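Local coordinates for protein NUDIX hydrolase (Alicyclobacillus acidocaldarius subsp. acidocaldarius, PDB 3QSJ) that probably hydrolyses phosphorus-containing anhydrides as a metal-dependent Nudix enzyme, and carries a bound calcium ion in the crystal, at residues I7-T12 with D69-A74; V15-D18 with I24-L27; P73-T78 with D153-L158; F142-P145 with V150-D153; T180-M185 with A202-L207. All coordinates share one frame; numbering follows the deposited sequence.

Interaction 1. Residues I7-T12 with D69-A74; sequences IRKAAT and DDDDPA
Lys-9, on the strand, faces Asp-71, just ahead of helix 72-87, and the lysine can be followed outward from its backbone. Its CB points at segment 69-74. A bend at chi2 (-80°) turns the chain, and the extended chi3 brings CE to 4.1 Å from Asp-71 OD2. The bend at chi4 (48°) then sets NZ 4.0 Å from that same OD2, a long salt bridge in which the two side chains cross at about a right angle. One water closes the gap: it accepts from Lys-9 NZ at 2.9 Å and donates to Asp-71 OD2 at 2.8 Å, so the ion pair is solvent-mediated more than direct. The stronger partner of Asp-71 OD2 is Arg-155 NH2, and the lysine adds a second positive charge to a carboxylate already paired. Asp-71 itself lies in a type I turn from Asp-69 to Asp-72, with Asp-72 N bonded to Asp-69 O at 3.0 Å and Asp-69 N returned to Asp-72 OD2 at 2.9 Å. With only 47 Å² buried, this is a surface contact. It links strand 7-18, flanked by strands 42-48 and 151-160, to the loop leading into helix 72-87.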
# COMPACT_ATOMS: atom_id res chain seq x y z
N ILE A 7 -9.27 1.67 -17.90
CA ILE A 7 -9.52 1.79 -16.45
C ILE A 7 -8.53 0.80 -15.84
O ILE A 7 -8.73 -0.44 -15.93
CB ILE A 7 -10.98 1.45 -16.12
CG1 ILE A 7 -11.92 2.46 -16.77
CG2 ILE A 7 -11.21 1.43 -14.58
CD1 ILE A 7 -13.43 1.87 -16.84
N ARG A 8 -7.42 1.32 -15.36
CA ARG A 8 -6.30 0.47 -14.97
C ARG A 8 -6.47 -0.14 -13.58
O ARG A 8 -6.62 0.59 -12.61
CB ARG A 8 -4.99 1.27 -15.08
CG ARG A 8 -3.73 0.41 -14.90
CD ARG A 8 -3.00 0.20 -16.22
NE ARG A 8 -1.95 -0.82 -16.13
CZ ARG A 8 -0.65 -0.56 -16.12
NH1 ARG A 8 0.23 -1.55 -16.04
NH2 ARG A 8 -0.21 0.70 -16.15
N LYS A 9 -6.48 -1.49 -13.48
CA LYS A 9 -6.52 -2.14 -12.15
C LYS A 9 -5.24 -1.79 -11.35
O LYS A 9 -4.11 -1.86 -11.87
CB LYS A 9 -6.62 -3.66 -12.29
CG LYS A 9 -8.04 -4.10 -12.74
CD LYS A 9 -9.00 -4.10 -11.58
CE LYS A 9 -10.37 -4.65 -12.04
NZ LYS A 9 -10.22 -5.92 -12.81
N ALA A 10 -5.43 -1.40 -10.09
CA ALA A 10 -4.34 -1.00 -9.18
C ALA A 10 -4.70 -1.35 -7.76
O ALA A 10 -5.85 -1.73 -7.47
CB ALA A 10 -4.15 0.52 -9.28
N ALA A 11 -3.70 -1.20 -6.87
CA ALA A 11 -3.95 -1.43 -5.44
C ALA A 11 -3.01 -0.62 -4.65
O ALA A 11 -1.90 -0.26 -5.11
CB ALA A 11 -3.76 -2.91 -5.07
N THR A 12 -3.47 -0.30 -3.46
CA THR A 12 -2.76 0.57 -2.54
C THR A 12 -2.75 -0.05 -1.15
O THR A 12 -3.78 -0.58 -0.71
CB THR A 12 -3.46 1.94 -2.53
OG1 THR A 12 -3.39 2.49 -3.85
CG2 THR A 12 -2.74 2.92 -1.64
N ASP A 69 -14.12 -10.31 -3.53
CA ASP A 69 -14.03 -10.68 -4.94
C ASP A 69 -12.86 -11.60 -5.25
O ASP A 69 -11.88 -11.64 -4.50
CB ASP A 69 -13.91 -9.37 -5.75
CG ASP A 69 -15.12 -8.46 -5.69
OD1 ASP A 69 -16.21 -8.90 -6.08
OD2 ASP A 69 -14.97 -7.30 -5.31
N ASP A 70 -12.96 -12.36 -6.37
CA ASP A 70 -11.92 -13.34 -6.68
C ASP A 70 -10.57 -12.75 -6.92
O ASP A 70 -9.55 -13.44 -6.74
CB ASP A 70 -12.33 -14.28 -7.80
CG ASP A 70 -13.50 -15.20 -7.42
OD1 ASP A 70 -13.63 -15.54 -6.21
OD2 ASP A 70 -14.27 -15.58 -8.31
N ASP A 71 -10.53 -11.45 -7.31
CA ASP A 71 -9.26 -10.77 -7.55
C ASP A 71 -8.66 -10.07 -6.30
O ASP A 71 -7.56 -9.55 -6.38
CB ASP A 71 -9.40 -9.80 -8.73
CG ASP A 71 -10.43 -8.70 -8.53
OD1 ASP A 71 -11.25 -8.81 -7.58
OD2 ASP A 71 -10.36 -7.68 -9.27
N ASP A 72 -9.32 -10.14 -5.14
CA ASP A 72 -8.78 -9.51 -3.92
C ASP A 72 -7.43 -10.08 -3.52
O ASP A 72 -6.53 -9.31 -3.21
CB ASP A 72 -9.80 -9.57 -2.76
CG ASP A 72 -10.78 -8.42 -2.84
OD1 ASP A 72 -10.36 -7.28 -3.28
OD2 ASP A 72 -11.97 -8.63 -2.48
N PRO A 73 -7.19 -11.42 -3.59
CA PRO A 73 -5.84 -11.93 -3.21
C PRO A 73 -4.79 -11.38 -4.15
O PRO A 73 -3.76 -10.94 -3.66
CB PRO A 73 -5.97 -13.46 -3.37
CG PRO A 73 -7.47 -13.72 -3.02
CD PRO A 73 -8.17 -12.54 -3.76
N ALA A 74 -5.01 -11.40 -5.47
CA ALA A 74 -3.99 -10.86 -6.39
C ALA A 74 -3.76 -9.38 -6.12
O ALA A 74 -2.61 -8.95 -6.13
CB ALA A 74 -4.41 -11.03 -7.85
O HOH W 1 -8.48 -7.69 -11.30

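Interaction 2. Residues V15-D18 with I24-L27; sequences VIRD and IEVL
Glu-25 OE1 accepts two N-H groups of Arg-17, from NE at 2.8 Å and from NH2 at 3.0 Å, in a side-on salt bridge. The oxygen lies only 6° out of the guanidinium plane, while the carboxylate plane is turned 48° from it. Arg-17 CG sits between its backbone N and carbonyl carbon (chi1 70°), and from there the chain runs extended to NE, past Glu-25 CB. The other carboxylate oxygen, OE2, takes the backbone N-H of Ala-20 in the connecting turn, and Trp-179 makes a cation-pi contact with the arginine.

Beneath this pair the backbones form an antiparallel hairpin, their axes 4.7 Å apart. Arg-17 and Glu-25 are a hydrogen-bonded pair, closed by Arg-17 N to Glu-25 O and by Glu-25 N to Arg-17 O. Further along, Leu-27 N reaches Val-15 O at 3.0 Å, and a water joins Val-15 N to Leu-27 O. The face of Ile-16 and Val-26 is apolar: Ile-16 CG2 meets Val-26 CG2 at 4.0 Å, and helix 198-209 packs over both residues. The ion pair instead shares its side of the hairpin with Val-15, Leu-27 and Trp-179, so it is set among hydrocarbon and an aromatic ring; Glu-25, being buried, probably has its charge largely balanced by Arg-17.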
# COMPACT_ATOMS: atom_id res chain seq x y z
N VAL A 15 -0.49 1.35 5.50
CA VAL A 15 0.27 0.70 6.59
C VAL A 15 0.18 1.61 7.80
O VAL A 15 0.64 2.76 7.75
CB VAL A 15 1.74 0.45 6.16
CG1 VAL A 15 2.48 -0.36 7.23
CG2 VAL A 15 1.81 -0.27 4.80
N ILE A 16 -0.37 1.10 8.88
CA ILE A 16 -0.56 1.91 10.09
C ILE A 16 0.06 1.39 11.36
O ILE A 16 0.47 0.24 11.45
CB ILE A 16 -2.10 2.05 10.37
CG1 ILE A 16 -2.74 0.68 10.78
CG2 ILE A 16 -2.81 2.74 9.21
CD1 ILE A 16 -4.27 0.81 11.25
N ARG A 17 0.17 2.28 12.36
CA ARG A 17 0.65 1.83 13.67
C ARG A 17 -0.02 2.74 14.73
O ARG A 17 -0.52 3.82 14.41
CB ARG A 17 2.17 1.91 13.74
CG ARG A 17 2.67 3.36 13.76
CD ARG A 17 4.17 3.41 13.58
NE ARG A 17 4.70 4.78 13.75
CZ ARG A 17 5.99 5.07 13.61
NH1 ARG A 17 6.86 4.10 13.31
NH2 ARG A 17 6.43 6.32 13.77
N ASP A 18 -0.03 2.30 15.98
CA ASP A 18 -0.49 3.16 17.06
C ASP A 18 0.66 4.11 17.35
O ASP A 18 1.79 3.65 17.56
CB ASP A 18 -0.79 2.32 18.30
CG ASP A 18 -2.10 1.56 18.18
OD1 ASP A 18 -3.08 2.11 17.57
OD2 ASP A 18 -2.17 0.44 18.70
N ILE A 24 -3.48 7.25 15.41
CA ILE A 24 -2.91 6.33 14.43
C ILE A 24 -1.94 7.11 13.54
O ILE A 24 -2.25 8.22 13.08
CB ILE A 24 -4.04 5.70 13.60
CG1 ILE A 24 -4.91 4.81 14.50
CG2 ILE A 24 -3.43 4.90 12.42
CD1 ILE A 24 -6.21 4.21 13.90
N GLU A 25 -0.81 6.48 13.21
CA GLU A 25 0.17 7.01 12.27
C GLU A 25 0.15 6.11 11.07
O GLU A 25 -0.17 4.93 11.21
CB GLU A 25 1.58 7.02 12.89
CG GLU A 25 1.59 8.05 14.00
CD GLU A 25 2.81 8.09 14.88
OE1 GLU A 25 3.75 7.28 14.65
OE2 GLU A 25 2.83 8.96 15.79
N VAL A 26 0.56 6.63 9.90
CA VAL A 26 0.44 5.89 8.62
C VAL A 26 1.63 6.22 7.74
O VAL A 26 2.16 7.33 7.86
CB VAL A 26 -0.93 6.27 7.96
CG1 VAL A 26 -1.06 7.80 7.68
CG2 VAL A 26 -1.20 5.44 6.70
N LEU A 27 2.04 5.30 6.83
CA LEU A 27 3.15 5.55 5.94
C LEU A 27 2.60 6.26 4.71
O LEU A 27 1.68 5.75 4.01
CB LEU A 27 3.82 4.24 5.51
CG LEU A 27 4.79 3.62 6.49
CD1 LEU A 27 5.28 2.29 5.95
CD2 LEU A 27 6.03 4.56 6.68
O HOH W 2 0.75 3.18 3.97

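Interaction 3. Residues P73-T78 with D153-L158; sequences PALAVT and DTRFFL
Helix 73-78 passes over strand 153-158 at a steep angle, their N-to-C directions 76° apart and their axes 8.6 Å from each other at closest approach. Leu-75 and Ala-76 are the helix residues that fill this gap, meeting Arg-155 and Phe-157, which project from the same side of the strand. The Phe-157 ring lies against the helix backbone itself: Ala-76 CA stands over its face, 3.9 Å from the centroid and 20° off the ring normal, a CH-pi contact displaced toward the rim. CE2 of Phe-157 comes within 3.4 Å of Ala-76 N, and CE1 is 4.0 Å from Ala-76 CB. Leu-75 CB also touches Phe-157 CE2, at 4.0 Å.

This is the layering of the Nudix fold, in which a helix carrying metal-binding glutamates lies against the central mixed sheet; helix 72-87 supplies Glu-82 and Glu-86 to the calcium ion, which is about 12 Å from the side chain of Leu-75.

Leu-75 deals with Arg-155 differently. The two side chains cross at about a right angle, and the methyl CD1 sits over one face of the guanidinium, 3.3 Å from Arg-155 NH2 and 3.4 Å from CZ. Bends at chi2 and chi3 fold the arginine back so that its flat end lies against that methyl. Its nitrogens meanwhile pair with acids at the helix start, NH1 with Asp-72 and NH2 with Asp-71.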
# COMPACT_ATOMS: atom_id res chain seq x y z
N PRO A 73 -7.19 -11.42 -3.59
CA PRO A 73 -5.84 -11.93 -3.21
C PRO A 73 -4.79 -11.38 -4.15
O PRO A 73 -3.76 -10.94 -3.66
CB PRO A 73 -5.97 -13.46 -3.37
CG PRO A 73 -7.47 -13.72 -3.02
CD PRO A 73 -8.17 -12.54 -3.76
N ALA A 74 -5.01 -11.40 -5.47
CA ALA A 74 -3.99 -10.86 -6.39
C ALA A 74 -3.76 -9.38 -6.12
O ALA A 74 -2.61 -8.95 -6.13
CB ALA A 74 -4.41 -11.03 -7.85
N LEU A 75 -4.82 -8.59 -5.92
CA LEU A 75 -4.64 -7.13 -5.68
C LEU A 75 -3.95 -6.84 -4.33
O LEU A 75 -3.19 -5.88 -4.23
CB LEU A 75 -6.01 -6.40 -5.85
CG LEU A 75 -6.35 -6.34 -7.36
CD1 LEU A 75 -7.76 -5.91 -7.59
CD2 LEU A 75 -5.43 -5.34 -8.08
N ALA A 76 -4.15 -7.72 -3.32
CA ALA A 76 -3.44 -7.61 -2.02
C ALA A 76 -1.96 -7.75 -2.29
O ALA A 76 -1.16 -6.95 -1.79
CB ALA A 76 -3.89 -8.69 -1.03
N VAL A 77 -1.61 -8.69 -3.14
CA VAL A 77 -0.22 -8.89 -3.57
C VAL A 77 0.30 -7.65 -4.30
O VAL A 77 1.42 -7.19 -4.01
CB VAL A 77 -0.05 -10.21 -4.38
CG1 VAL A 77 1.34 -10.26 -5.00
CG2 VAL A 77 -0.23 -11.42 -3.42
N THR A 78 -0.50 -7.09 -5.22
CA THR A 78 -0.09 -5.87 -5.96
C THR A 78 0.30 -4.83 -4.92
O THR A 78 1.33 -4.22 -5.02
CB THR A 78 -1.26 -5.36 -6.85
OG1 THR A 78 -1.58 -6.38 -7.81
CG2 THR A 78 -0.93 -3.97 -7.49
N ASP A 153 -8.83 1.61 -11.27
CA ASP A 153 -9.85 0.96 -10.45
C ASP A 153 -9.01 0.39 -9.34
O ASP A 153 -8.30 -0.61 -9.55
CB ASP A 153 -10.51 -0.14 -11.28
CG ASP A 153 -11.57 -0.93 -10.56
OD1 ASP A 153 -11.62 -0.87 -9.33
OD2 ASP A 153 -12.35 -1.60 -11.25
N THR A 154 -8.97 1.09 -8.20
CA THR A 154 -7.98 0.81 -7.16
C THR A 154 -8.55 0.13 -5.94
O THR A 154 -9.56 0.60 -5.39
CB THR A 154 -7.34 2.13 -6.74
OG1 THR A 154 -6.80 2.78 -7.92
CG2 THR A 154 -6.19 1.91 -5.67
N ARG A 155 -7.91 -0.97 -5.52
CA ARG A 155 -8.31 -1.76 -4.36
C ARG A 155 -7.45 -1.29 -3.20
O ARG A 155 -6.24 -1.29 -3.32
CB ARG A 155 -8.09 -3.25 -4.61
CG ARG A 155 -9.09 -4.17 -3.86
CD ARG A 155 -10.56 -4.08 -4.35
NE ARG A 155 -10.68 -4.19 -5.80
CZ ARG A 155 -10.95 -5.32 -6.47
NH1 ARG A 155 -11.12 -6.48 -5.82
NH2 ARG A 155 -11.01 -5.31 -7.79
N PHE A 156 -8.05 -0.92 -2.07
CA PHE A 156 -7.31 -0.43 -0.91
C PHE A 156 -7.29 -1.54 0.20
O PHE A 156 -8.31 -2.11 0.57
CB PHE A 156 -8.04 0.81 -0.30
CG PHE A 156 -7.79 2.06 -1.12
CD1 PHE A 156 -6.86 3.00 -0.70
CD2 PHE A 156 -8.37 2.22 -2.38
CE1 PHE A 156 -6.55 4.14 -1.49
CE2 PHE A 156 -8.05 3.36 -3.18
CZ PHE A 156 -7.14 4.28 -2.73
N PHE A 157 -6.12 -1.77 0.76
CA PHE A 157 -5.90 -2.73 1.82
C PHE A 157 -5.25 -2.00 2.97
O PHE A 157 -4.42 -1.06 2.78
CB PHE A 157 -4.97 -3.89 1.34
CG PHE A 157 -5.68 -4.72 0.31
CD1 PHE A 157 -6.56 -5.74 0.70
CD2 PHE A 157 -5.48 -4.49 -1.04
CE1 PHE A 157 -7.21 -6.52 -0.27
CE2 PHE A 157 -6.15 -5.26 -2.01
CZ PHE A 157 -7.10 -6.18 -1.60
N LEU A 158 -5.54 -2.51 4.15
CA LEU A 158 -4.96 -1.98 5.39
C LEU A 158 -4.13 -3.10 6.07
O LEU A 158 -4.55 -4.25 6.06
CB LEU A 158 -6.14 -1.60 6.33
CG LEU A 158 -5.75 -1.02 7.68
CD1 LEU A 158 -5.33 0.48 7.49
CD2 LEU A 158 -6.98 -1.01 8.63

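Interaction 4. Residues F142-P145 with V150-D153; sequences FVTP and VRFD
Thr-144 turns OG1 away from its own carbonyl carbon (chi1 -46°), which sets the hydroxyl facing the neighbouring backbone, while Arg-151 bends at chi3 (75°) and brings its guanidinium edge to Thr-144 O. The threonine torsion lets Thr-144 OG1 accept from Phe-152 N at 2.9 Å, nearly straight at 169°. The threonine backbone N donates in return to Phe-152 O, also at 2.9 Å, so one residue meets both the N-H and the C=O of Phe-152, one with its side chain and one with its backbone. The chi3 bend brings two arginine nitrogens to a single acceptor: Thr-144 O is 2.8 Å from Arg-151 NH2 and 2.9 Å from NE. It lies in the guanidinium plane, although NE stands above the plane of the carbonyl.

Toward the sheet, Val-143 and Asp-153 form a non-hydrogen-bonded antiparallel pair, with Val-143 CA 3.3 Å from Phe-152 O. Val-143 CG2 leans on the Asp-153 carboxylate, 3.7 Å from OD1; the stronger partner of that acid is Arg-141. Val-143 CG1 rests 3.7 Å from Arg-151 NH2.

The contact is the loop end of the hairpin joining strands 137-143 and 151-160, at the protein surface. Here OG1 of Thr-144 takes the N-H of Phe-152 in place of a main-chain acceptor, while the carbonyl of the same threonine is gripped by Arg-151, so side chains continue the ladder of polar bonds past the point where regular strand pairing ends.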
# COMPACT_ATOMS: atom_id res chain seq x y z
N PHE A 142 -12.06 2.02 -5.34
CA PHE A 142 -12.42 3.32 -5.93
C PHE A 142 -12.05 3.36 -7.38
O PHE A 142 -10.90 3.11 -7.75
CB PHE A 142 -11.74 4.46 -5.16
CG PHE A 142 -12.28 4.57 -3.77
CD1 PHE A 142 -13.59 4.97 -3.54
CD2 PHE A 142 -11.52 4.17 -2.68
CE1 PHE A 142 -14.13 4.97 -2.26
CE2 PHE A 142 -12.05 4.22 -1.39
CZ PHE A 142 -13.35 4.62 -1.20
N VAL A 143 -13.01 3.80 -8.21
CA VAL A 143 -12.74 3.94 -9.62
C VAL A 143 -12.68 5.46 -9.91
O VAL A 143 -13.62 6.22 -9.57
CB VAL A 143 -13.85 3.25 -10.49
CG1 VAL A 143 -13.54 3.40 -11.99
CG2 VAL A 143 -14.05 1.78 -10.12
N THR A 144 -11.60 5.89 -10.59
CA THR A 144 -11.50 7.29 -10.92
C THR A 144 -12.75 7.67 -11.74
O THR A 144 -13.13 6.92 -12.63
CB THR A 144 -10.24 7.51 -11.76
OG1 THR A 144 -9.16 6.80 -11.13
CG2 THR A 144 -9.92 9.01 -11.96
N PRO A 145 -13.38 8.82 -11.42
CA PRO A 145 -14.54 9.30 -12.24
C PRO A 145 -14.23 9.40 -13.75
O PRO A 145 -13.08 9.73 -14.13
CB PRO A 145 -14.84 10.67 -11.64
CG PRO A 145 -14.26 10.63 -10.27
CD PRO A 145 -13.02 9.80 -10.38
N VAL A 150 -7.01 10.02 -17.02
CA VAL A 150 -6.25 8.83 -16.60
C VAL A 150 -7.08 8.23 -15.50
O VAL A 150 -7.47 8.95 -14.57
CB VAL A 150 -4.78 9.13 -16.17
CG1 VAL A 150 -4.11 7.89 -15.58
CG2 VAL A 150 -3.95 9.70 -17.32
N ARG A 151 -7.46 6.92 -15.63
CA ARG A 151 -8.36 6.31 -14.68
C ARG A 151 -7.82 4.99 -14.14
O ARG A 151 -7.15 4.26 -14.88
CB ARG A 151 -9.75 6.03 -15.32
CG ARG A 151 -10.45 7.28 -15.90
CD ARG A 151 -11.76 6.83 -16.50
NE ARG A 151 -12.74 6.53 -15.45
CZ ARG A 151 -13.89 5.89 -15.64
NH1 ARG A 151 -14.24 5.45 -16.85
NH2 ARG A 151 -14.72 5.73 -14.63
N PHE A 152 -8.08 4.73 -12.84
CA PHE A 152 -7.70 3.51 -12.18
C PHE A 152 -8.91 2.92 -11.51
O PHE A 152 -9.81 3.65 -11.07
CB PHE A 152 -6.67 3.74 -11.06
CG PHE A 152 -5.37 4.30 -11.56
CD1 PHE A 152 -4.41 3.46 -12.13
CD2 PHE A 152 -5.17 5.68 -11.63
CE1 PHE A 152 -3.26 3.98 -12.74
CE2 PHE A 152 -4.00 6.20 -12.19
CZ PHE A 152 -3.05 5.34 -12.72
N ASP A 153 -8.83 1.61 -11.27
CA ASP A 153 -9.85 0.96 -10.45
C ASP A 153 -9.01 0.39 -9.34
O ASP A 153 -8.30 -0.61 -9.55
CB ASP A 153 -10.51 -0.14 -11.28
CG ASP A 153 -11.57 -0.93 -10.56
OD1 ASP A 153 -11.62 -0.87 -9.33
OD2 ASP A 153 -12.35 -1.60 -11.25

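Interaction 5. Residues T180-M185 with A202-L207; sequences TPARDM and AVLKAL
Ala-182, the first helical residue after Pro-181, meets both Leu-204 and Leu-207 of helix 198-209. Just ahead of it, Thr-180 is the second-last residue of strand 174-181, and its OG1 donates forward to Pro-181 O at 3.1 Å, with Pro-181 at the N-cap position. The CB of Ala-182 points into the second helix, 3.8 Å from Leu-207 CB and 4.1 Å from Leu-204 CD2. Because alanine ends at CB, the backbones can come close, with the CA atoms of Ala-182 and Leu-204 only 5.4 Å apart. One turn further on, selenomethionine Met-185 starts toward the same helix, its CG placed opposite the backbone N (chi1 -169°), and this CG lies 4.0 Å from Leu-204 CD1. Bends at chi2 and chi3 then lead its selenium end away. Leu-204 therefore spreads its two methyls between the partners, CD1 to Met-185 and CD2 to Ala-182. The contact is wholly apolar across the segments, and its touching residues are buried. Leu-204 and Leu-207 also pack on Val-26 of strand 24-31, and Met-185 touches Val-28 of that strand, which sets both helices against the sheet. This is plain helix packing in the alpha-beta sandwich of the Nudix fold, away from the calcium site.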
# COMPACT_ATOMS: atom_id res chain seq x y z
N THR A 180 3.47 9.39 9.40
CA THR A 180 2.84 10.62 9.86
C THR A 180 1.55 10.37 10.63
O THR A 180 0.79 9.48 10.26
CB THR A 180 2.55 11.58 8.65
OG1 THR A 180 2.00 12.80 9.14
CG2 THR A 180 1.58 10.97 7.64
N PRO A 181 1.25 11.14 11.69
CA PRO A 181 -0.09 11.01 12.29
C PRO A 181 -1.10 11.33 11.16
O PRO A 181 -0.85 12.25 10.36
CB PRO A 181 -0.11 12.11 13.35
CG PRO A 181 1.27 12.44 13.60
CD PRO A 181 2.03 12.21 12.35
N ALA A 182 -2.18 10.55 11.04
CA ALA A 182 -3.20 10.75 9.97
C ALA A 182 -3.88 12.13 10.07
O ALA A 182 -4.13 12.76 9.04
CB ALA A 182 -4.23 9.62 10.02
N ARG A 183 -4.10 12.64 11.31
CA ARG A 183 -4.68 13.98 11.56
C ARG A 183 -3.83 15.12 10.94
O ARG A 183 -4.39 16.04 10.30
CB ARG A 183 -4.82 14.18 13.08
CG ARG A 183 -5.83 15.24 13.49
CD ARG A 183 -5.95 15.32 15.01
NE ARG A 183 -6.40 14.06 15.61
CZ ARG A 183 -7.67 13.77 15.89
NH1 ARG A 183 -7.99 12.60 16.44
NH2 ARG A 183 -8.63 14.65 15.63
N ASP A 184 -2.49 15.07 11.16
CA ASP A 184 -1.49 16.04 10.66
C ASP A 184 -1.60 16.15 9.14
O ASP A 184 -1.76 17.24 8.60
CB ASP A 184 -0.04 15.55 10.97
CG ASP A 184 0.62 15.96 12.28
OD1 ASP A 184 -0.12 16.26 13.25
OD2 ASP A 184 1.88 15.90 12.36
N MSE A 185 -1.54 15.00 8.46
CA MSE A 185 -1.58 14.91 7.01
C MSE A 185 -2.91 15.39 6.44
O MSE A 185 -2.94 16.17 5.49
CB MSE A 185 -1.31 13.48 6.57
CG MSE A 185 -1.07 13.38 5.09
SE MSE A 185 0.21 14.69 4.44
CE MSE A 185 1.74 14.01 5.11
N ALA A 202 -10.25 10.29 2.12
CA ALA A 202 -11.29 9.48 2.77
C ALA A 202 -10.64 8.41 3.68
O ALA A 202 -11.13 8.19 4.79
CB ALA A 202 -12.21 8.89 1.71
N VAL A 203 -9.45 7.88 3.31
CA VAL A 203 -8.76 6.94 4.21
C VAL A 203 -8.26 7.68 5.45
O VAL A 203 -8.44 7.20 6.56
CB VAL A 203 -7.57 6.21 3.52
CG1 VAL A 203 -6.71 5.41 4.55
CG2 VAL A 203 -8.08 5.28 2.41
N LEU A 204 -7.63 8.86 5.26
CA LEU A 204 -7.13 9.64 6.41
C LEU A 204 -8.23 10.02 7.38
O LEU A 204 -8.05 9.86 8.59
CB LEU A 204 -6.37 10.86 5.94
CG LEU A 204 -5.14 10.57 5.08
CD1 LEU A 204 -4.73 11.84 4.38
CD2 LEU A 204 -3.96 9.95 5.92
N LYS A 205 -9.40 10.43 6.88
CA LYS A 205 -10.53 10.77 7.76
C LYS A 205 -10.99 9.52 8.53
O LYS A 205 -11.33 9.63 9.72
CB LYS A 205 -11.73 11.31 6.96
CG LYS A 205 -11.54 12.66 6.32
CD LYS A 205 -12.81 13.04 5.54
CE LYS A 205 -12.69 14.38 4.86
NZ LYS A 205 -13.59 14.49 3.69
N ALA A 206 -10.98 8.32 7.86
CA ALA A 206 -11.41 7.05 8.51
C ALA A 206 -10.44 6.74 9.62
O ALA A 206 -10.86 6.37 10.71
CB ALA A 206 -11.44 5.90 7.50
N LEU A 207 -9.14 6.88 9.37
CA LEU A 207 -8.10 6.64 10.40
C LEU A 207 -8.22 7.64 11.58
O LEU A 207 -8.08 7.24 12.75
CB LEU A 207 -6.73 6.80 9.74
CG LEU A 207 -6.33 5.67 8.76
CD1 LEU A 207 -4.93 5.96 8.19
CD2 LEU A 207 -6.40 4.30 9.43

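Interactions 1, 3 and 4 cluster at one end of the sheet: the centres of 1 and 3 lie 5 Å apart and those of 3 and 4 lie 14 Å apart. A salt bridge of Asp-72 OD1 with Arg-155 NH1 (2.8 Å) joins interactions 1 and 3, while interactions 3 and 4 share Asp-153. Interactions 2 and 5, with centres 9 Å apart, meet through Val-26 O and Thr-180 N at 2.9 Å. Strand 7-18 spans both groups, since it serves interactions 1 and 2, whose centres are 22 Å apart. The calcium ion, held by Gly-46, Glu-82 and Glu-86, is about 9 Å from the Phe-152 side chain of interaction 4 and about 12 Å from the side chain of Val-15 in interaction 2.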